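Local coordinates for replication initiation and membrane attachment protein (Geobacillus stearothermophilus 10, PDB 5WTN), which probably takes part in the initiation of DNA replication as a tetrameric component of the bacterial primosome, at residues A[27-30]-A[31-35]; A[130-133]-A[134-138]. All blocks are in the same frame, centred on the assembly; numbering follows the deposited sequence.

Both contacts are local, each within one continuous run of chain, and they come in series: 27-35 lies in the middle of helix 24-38, whereas 130-138 spans the break between helices 122-132 and 134-143. Their centres are about 14 Å apart and their nearest atoms about 6 Å, so they do not touch. Neighbouring residues bridge the gap: L32 and L33 of contact 1 pack on L140, two residues beyond contact 2 on helix 134-143, while V132 of contact 2 rests on P36, next after contact 1 on helix 24-38. Contact 1 is largely buried and contact 2 lies at the surface, yet both meet the second subunit of the tetramer.

Contact 1: A[27-30]-A[31-35]; sequences RKVL and TLLYQ
The Y34 ring has V29 O at its edge, close to the ring plane, 3.6 Å from Y34 CD1. V29 CG1 meets the same CD1-CE1 side, 3.7 Å from Y34 CD1, and the two side chains run alongside each other in the same direction. F118 adds a second ring with its plane inclined about 60° to that of Y34, and the Y34 hydroxyl is hydrogen-bonded to L113 N. In the other flat group, the Q35 amide, NE2 gives its N-H to a lone pair of T31 O at 2.9 Å, and that oxygen lies almost in the amide plane.

V29, T31, Y34 and Q35 all lie on helix 24-38, which widens into a pi-type turn at 31-34. V29 O therefore takes two backbone donors, L33 N at 2.9 Å and Y34 N at 3.1 Å; the bond from Y34 is the straighter, with 166° at its hydrogen. Two residues earlier, R27 O is also gripped twice, by T31 N and by the hydroxyl T31 OG1, modelled at 2.6 Å. With OG1 beside its own backbone N (chi1 -46°), T31 can fold the hydroxyl back onto this carbonyl. R27 NE donates to a water at 2.9 Å.

V29 CG1 also touches L33 CD1, at 3.9 Å. On the subunit-facing side, K28 forms a salt bridge with E54 of the second subunit, and T31 packs on M47 of that subunit.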
ATOM      1  N   ARG A  27       3.179   0.755   8.800  1.00 20.18           N
ATOM      2  CA  ARG A  27       4.339  -0.124   8.748  1.00 22.88           C
ATOM      3  C   ARG A  27       5.637   0.611   9.038  1.00 20.33           C
ATOM      4  O   ARG A  27       6.587   0.028   9.559  1.00 18.80           O
ATOM      5  CB  ARG A  27       4.454  -0.818   7.392  1.00 27.25           C
ATOM      6  CG  ARG A  27       5.449  -1.961   7.389  1.00 26.36           C
ATOM      7  CD  ARG A  27       6.021  -2.159   6.014  1.00 31.73           C
ATOM      8  NE  ARG A  27       6.951  -1.083   5.728  1.00 35.23           N
ATOM      9  CZ  ARG A  27       7.041  -0.454   4.568  1.00 36.26           C
ATOM     10  NH1 ARG A  27       6.240  -0.782   3.564  1.00 35.65           N
ATOM     11  NH2 ARG A  27       7.931   0.516   4.431  1.00 35.23           N
ATOM     12  N   LYS A  28       5.684   1.888   8.675  1.00 21.01           N
ATOM     13  CA  LYS A  28       6.870   2.703   8.904  1.00 19.47           C
ATOM     14  C   LYS A  28       6.920   3.139  10.360  1.00 15.41           C
ATOM     15  O   LYS A  28       7.974   3.118  10.995  1.00 14.26           O
ATOM     16  CB  LYS A  28       6.869   3.926   7.986  1.00 25.99           C
ATOM     17  CG  LYS A  28       6.621   3.602   6.522  1.00 27.86           C
ATOM     18  CD  LYS A  28       7.082   4.736   5.619  1.00 33.11           C
ATOM     19  CE  LYS A  28       6.366   4.702   4.279  1.00 40.19           C
ATOM     20  NZ  LYS A  28       6.786   5.824   3.395  1.00 39.99           N
ATOM     21  N   VAL A  29       5.764   3.532  10.883  1.00 14.25           N
ATOM     22  CA  VAL A  29       5.638   3.919  12.280  1.00 14.45           C
ATOM     23  C   VAL A  29       6.042   2.744  13.156  1.00 14.79           C
ATOM     24  O   VAL A  29       6.707   2.914  14.178  1.00 13.28           O
ATOM     25  CB  VAL A  29       4.199   4.342  12.625  1.00 14.29           C
ATOM     26  CG1 VAL A  29       4.048   4.530  14.127  1.00 12.11           C
ATOM     27  CG2 VAL A  29       3.827   5.615  11.881  1.00 14.75           C
ATOM     28  N   LEU A  30       5.637   1.548  12.742  1.00 13.56           N
ATOM     29  CA  LEU A  30       6.026   0.335  13.432  1.00 11.95           C
ATOM     30  C   LEU A  30       7.518   0.111  13.384  1.00 11.73           C
ATOM     31  O   LEU A  30       8.143  -0.218  14.382  1.00 10.67           O
ATOM     32  CB  LEU A  30       5.333  -0.862  12.820  1.00 13.22           C
ATOM     33  CG  LEU A  30       3.891  -1.008  13.286  1.00 14.69           C
ATOM     34  CD1 LEU A  30       3.162  -1.869  12.273  1.00 13.41           C
ATOM     35  CD2 LEU A  30       3.815  -1.595  14.684  1.00 10.00           C
ATOM     36  N   THR A  31       8.099   0.302  12.219  1.00 12.65           N
ATOM     37  CA  THR A  31       9.501   0.009  12.080  1.00 12.66           C
ATOM     38  C   THR A  31      10.377   1.074  12.695  1.00 13.88           C
ATOM     39  O   THR A  31      11.432   0.745  13.238  1.00 14.78           O
ATOM     40  CB  THR A  31       9.884  -0.169  10.635  1.00 12.56           C
ATOM     41  OG1 THR A  31       8.920  -1.018  10.000  1.00 13.91           O
ATOM     42  CG2 THR A  31      11.265  -0.796  10.536  1.00 15.32           C
ATOM     43  N   LEU A  32       9.978   2.341  12.561  1.00 12.77           N
ATOM     44  CA  LEU A  32      10.826   3.439  13.021  1.00 13.28           C
ATOM     45  C   LEU A  32      10.538   4.048  14.381  1.00 13.11           C
ATOM     46  O   LEU A  32      11.378   4.748  14.932  1.00 15.61           O
ATOM     47  CB  LEU A  32      10.859   4.542  11.977  1.00 14.52           C
ATOM     48  CG  LEU A  32      11.139   4.045  10.567  1.00 15.02           C
ATOM     49  CD1 LEU A  32      11.122   5.227   9.634  1.00 20.73           C
ATOM     50  CD2 LEU A  32      12.475   3.344  10.513  1.00 14.19           C
ATOM     51  N   LEU A  33       9.375   3.776  14.945  1.00 11.74           N
ATOM     52  CA  LEU A  33       8.943   4.518  16.139  1.00 12.23           C
ATOM     53  C   LEU A  33       8.703   3.553  17.291  1.00 12.92           C
ATOM     54  O   LEU A  33       9.207   3.724  18.404  1.00 11.70           O
ATOM     55  CB  LEU A  33       7.721   5.405  15.867  1.00 12.14           C
ATOM     56  CG  LEU A  33       7.893   6.600  14.926  1.00 12.48           C
ATOM     57  CD1 LEU A  33       6.605   7.387  14.891  1.00 11.64           C
ATOM     58  CD2 LEU A  33       9.057   7.472  15.337  1.00 10.41           C
ATOM     59  N   TYR A  34       7.850   2.580  17.023  1.00 12.77           N
ATOM     60  CA  TYR A  34       7.619   1.509  17.954  1.00 11.37           C
ATOM     61  C   TYR A  34       8.772   0.540  18.136  1.00 10.46           C
ATOM     62  O   TYR A  34       8.992   0.071  19.239  1.00 10.85           O
ATOM     63  CB  TYR A  34       6.391   0.742  17.529  1.00 11.06           C
ATOM     64  CG  TYR A  34       5.121   1.435  17.903  1.00  8.31           C
ATOM     65  CD1 TYR A  34       4.643   2.483  17.155  1.00  7.88           C
ATOM     66  CD2 TYR A  34       4.378   1.015  18.999  1.00  8.93           C
ATOM     67  CE1 TYR A  34       3.458   3.107  17.495  1.00  8.95           C
ATOM     68  CE2 TYR A  34       3.193   1.628  19.333  1.00  9.22           C
ATOM     69  CZ  TYR A  34       2.742   2.675  18.579  1.00  7.43           C
ATOM     70  OH  TYR A  34       1.572   3.286  18.918  1.00  8.62           O
ATOM     71  N   GLN A  35       9.493   0.217  17.069  1.00 11.66           N
ATOM     72  CA  GLN A  35      10.514  -0.827  17.175  1.00 12.23           C
ATOM     73  C   GLN A  35      11.613  -0.520  18.164  1.00 12.16           C
ATOM     74  O   GLN A  35      11.974  -1.387  18.925  1.00 11.50           O
ATOM     75  CB  GLN A  35      11.117  -1.196  15.828  1.00 13.73           C
ATOM     76  CG  GLN A  35      11.825  -2.547  15.839  1.00 11.87           C
ATOM     77  CD  GLN A  35      12.614  -2.793  14.561  1.00 14.46           C
ATOM     78  OE1 GLN A  35      13.344  -3.783  14.431  1.00 17.65           O
ATOM     79  NE2 GLN A  35      12.461  -1.906  13.609  1.00 15.31           N
TER
HETATM   80  O   HOH W   1       9.100  -1.250   7.615  1.00 30.09           O

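Contact 2: A[130-133]-A[134-138]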
ATOM      1  N   ARG A 130      15.502   8.790  24.331  1.00 23.46           N
ATOM      2  CA  ARG A 130      16.548   8.120  25.102  1.00 23.44           C
ATOM      3  C   ARG A 130      17.101   6.919  24.377  1.00 21.08           C
ATOM      4  O   ARG A 130      18.293   6.682  24.382  1.00 27.15           O
ATOM      5  CB  ARG A 130      16.019   7.685  26.477  1.00 33.43           C
ATOM      6  CG  ARG A 130      16.858   6.609  27.192  1.00 40.76           C
ATOM      7  CD  ARG A 130      18.257   7.111  27.541  1.00 51.66           C
ATOM      8  NE  ARG A 130      19.183   6.029  27.891  1.00 64.84           N
ATOM      9  CZ  ARG A 130      20.456   6.227  28.227  1.00 68.22           C
ATOM     10  NH1 ARG A 130      20.942   7.462  28.256  1.00 67.96           N
ATOM     11  NH2 ARG A 130      21.240   5.200  28.534  1.00 66.55           N
ATOM     12  N   GLN A 131      16.218   6.126  23.778  1.00 21.25           N
ATOM     13  CA  GLN A 131      16.610   4.844  23.190  1.00 22.02           C
ATOM     14  C   GLN A 131      17.207   4.963  21.789  1.00 21.62           C
ATOM     15  O   GLN A 131      17.862   4.039  21.304  1.00 24.73           O
ATOM     16  CB  GLN A 131      15.419   3.883  23.169  1.00 19.38           C
ATOM     17  CG  GLN A 131      15.584   2.710  22.216  1.00 22.92           C
ATOM     18  CD  GLN A 131      16.406   1.585  22.815  1.00 29.00           C
ATOM     19  OE1 GLN A 131      17.071   0.837  22.100  1.00 25.66           O
ATOM     20  NE2 GLN A 131      16.362   1.460  24.138  1.00 29.92           N
ATOM     21  N   VAL A 132      16.974   6.098  21.144  1.00 20.30           N
ATOM     22  CA  VAL A 132      17.436   6.323  19.792  1.00 20.33           C
ATOM     23  C   VAL A 132      18.478   7.432  19.665  1.00 21.14           C
ATOM     24  O   VAL A 132      19.198   7.521  18.663  1.00 22.41           O
ATOM     25  CB  VAL A 132      16.197   6.617  18.922  1.00 19.42           C
ATOM     26  CG1 VAL A 132      16.265   7.986  18.260  1.00 18.16           C
ATOM     27  CG2 VAL A 132      15.958   5.483  17.935  1.00 19.25           C
ATOM     28  N   GLY A 133      18.598   8.246  20.710  1.00 20.39           N
ATOM     29  CA  GLY A 133      19.487   9.389  20.672  1.00 21.79           C
ATOM     30  C   GLY A 133      18.928  10.640  20.011  1.00 22.70           C
ATOM     31  O   GLY A 133      18.112  10.559  19.103  1.00 23.03           O
ATOM     32  N   ARG A 134      19.428  11.799  20.432  1.00 27.66           N
ATOM     33  CA  ARG A 134      18.880  13.098  20.022  1.00 30.71           C
ATOM     34  C   ARG A 134      18.893  13.366  18.514  1.00 27.34           C
ATOM     35  O   ARG A 134      17.904  13.823  17.949  1.00 26.60           O
ATOM     36  CB  ARG A 134      19.606  14.233  20.746  1.00 36.27           C
ATOM     37  CG  ARG A 134      18.957  15.606  20.576  1.00 42.71           C
ATOM     38  CD  ARG A 134      17.840  15.840  21.603  1.00 54.23           C
ATOM     39  NE  ARG A 134      18.292  15.626  22.988  1.00 69.52           N
ATOM     40  CZ  ARG A 134      17.592  15.929  24.086  1.00 70.80           C
ATOM     41  NH1 ARG A 134      16.386  16.487  23.992  1.00 66.01           N
ATOM     42  NH2 ARG A 134      18.106  15.682  25.291  1.00 66.35           N
ATOM     43  N   HIS A 135      20.019  13.096  17.868  1.00 26.73           N
ATOM     44  CA  HIS A 135      20.125  13.281  16.427  1.00 28.67           C
ATOM     45  C   HIS A 135      19.079  12.457  15.651  1.00 31.56           C
ATOM     46  O   HIS A 135      18.319  12.995  14.837  1.00 31.26           O
ATOM     47  CB  HIS A 135      21.536  12.917  15.963  1.00 28.14           C
ATOM     48  CG  HIS A 135      21.832  13.318  14.553  1.00 41.48           C
ATOM     49  ND1 HIS A 135      21.507  14.560  14.044  1.00 44.23           N
ATOM     50  CD2 HIS A 135      22.444  12.647  13.547  1.00 46.30           C
ATOM     51  CE1 HIS A 135      21.896  14.632  12.782  1.00 47.09           C
ATOM     52  NE2 HIS A 135      22.466  13.485  12.456  1.00 52.71           N
ATOM     53  N   LEU A 136      19.047  11.151  15.912  1.00 26.21           N
ATOM     54  CA  LEU A 136      18.148  10.265  15.204  1.00 25.18           C
ATOM     55  C   LEU A 136      16.681  10.611  15.499  1.00 25.52           C
ATOM     56  O   LEU A 136      15.805  10.481  14.637  1.00 23.61           O
ATOM     57  CB  LEU A 136      18.464   8.817  15.563  1.00 21.91           C
ATOM     58  CG  LEU A 136      17.625   7.734  14.898  1.00 21.63           C
ATOM     59  CD1 LEU A 136      17.533   7.989  13.415  1.00 27.13           C
ATOM     60  CD2 LEU A 136      18.245   6.387  15.152  1.00 21.66           C
ATOM     61  N   PHE A 137      16.427  11.068  16.716  1.00 23.40           N
ATOM     62  CA  PHE A 137      15.092  11.457  17.113  1.00 21.96           C
ATOM     63  C   PHE A 137      14.566  12.582  16.236  1.00 24.93           C
ATOM     64  O   PHE A 137      13.410  12.559  15.835  1.00 26.99           O
ATOM     65  CB  PHE A 137      15.090  11.895  18.574  1.00 23.97           C
ATOM     66  CG  PHE A 137      13.718  12.206  19.115  1.00 24.98           C
ATOM     67  CD1 PHE A 137      12.838  11.189  19.461  1.00 23.63           C
ATOM     68  CD2 PHE A 137      13.318  13.512  19.303  1.00 23.28           C
ATOM     69  CE1 PHE A 137      11.591  11.485  19.965  1.00 21.89           C
ATOM     70  CE2 PHE A 137      12.073  13.811  19.810  1.00 22.06           C
ATOM     71  CZ  PHE A 137      11.213  12.809  20.139  1.00 25.05           C
ATOM     72  N   ILE A 138      15.410  13.558  15.931  1.00 24.87           N
ATOM     73  CA  ILE A 138      14.986  14.689  15.119  1.00 24.86           C
ATOM     74  C   ILE A 138      14.724  14.274  13.671  1.00 25.69           C
ATOM     75  O   ILE A 138      13.811  14.802  13.011  1.00 23.19           O
ATOM     76  CB  ILE A 138      16.006  15.851  15.188  1.00 29.26           C
ATOM     77  CG1 ILE A 138      16.094  16.380  16.625  1.00 29.84           C
ATOM     78  CG2 ILE A 138      15.628  16.984  14.234  1.00 29.11           C
ATOM     79  CD1 ILE A 138      16.862  17.666  16.760  1.00 27.62           C
TER
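V132 and L136 meet side chain to side chain where one helix ends and the next begins. V132 CG1 lies 3.6 Å from L136 CB, and its other methyl, CG2, reaches the tip of the leucine at L136 CD2, 3.7 Å away. The two side chains cross at about a right angle. V132 CG1 also approaches the backbone of F137, 3.5 Å from F137 N.

The polar tie is a backbone one: F137 N donates to G133 O at 3.0 Å, with an angle of 151° at the hydrogen, closing the first turn of helix 134-143. F137 CB lies close to that same acceptor, 3.3 Å from G133 O. The phenylalanine has CG opposite its backbone N (chi1 -175°), and its ring is carried away from 130-133 to a cation-pi contact with R129; its side chain also touches L128.

Further out, V132 is backed by P36 of helix 24-38, and L136 packs on R65 of the second subunit. R134 lies against R129 of its own chain and E282 of the third subunit.

The corner itself is set by G133. Its phi of 83° takes the chain out of helix 122-132, at backbone angles where a CB would press on V132 O, so the position calls for glycine. This is a helix-to-helix corner in which a positive-phi glycine, the one residue between helices 122-132 and 134-143, follows the first and is the N-cap of the second.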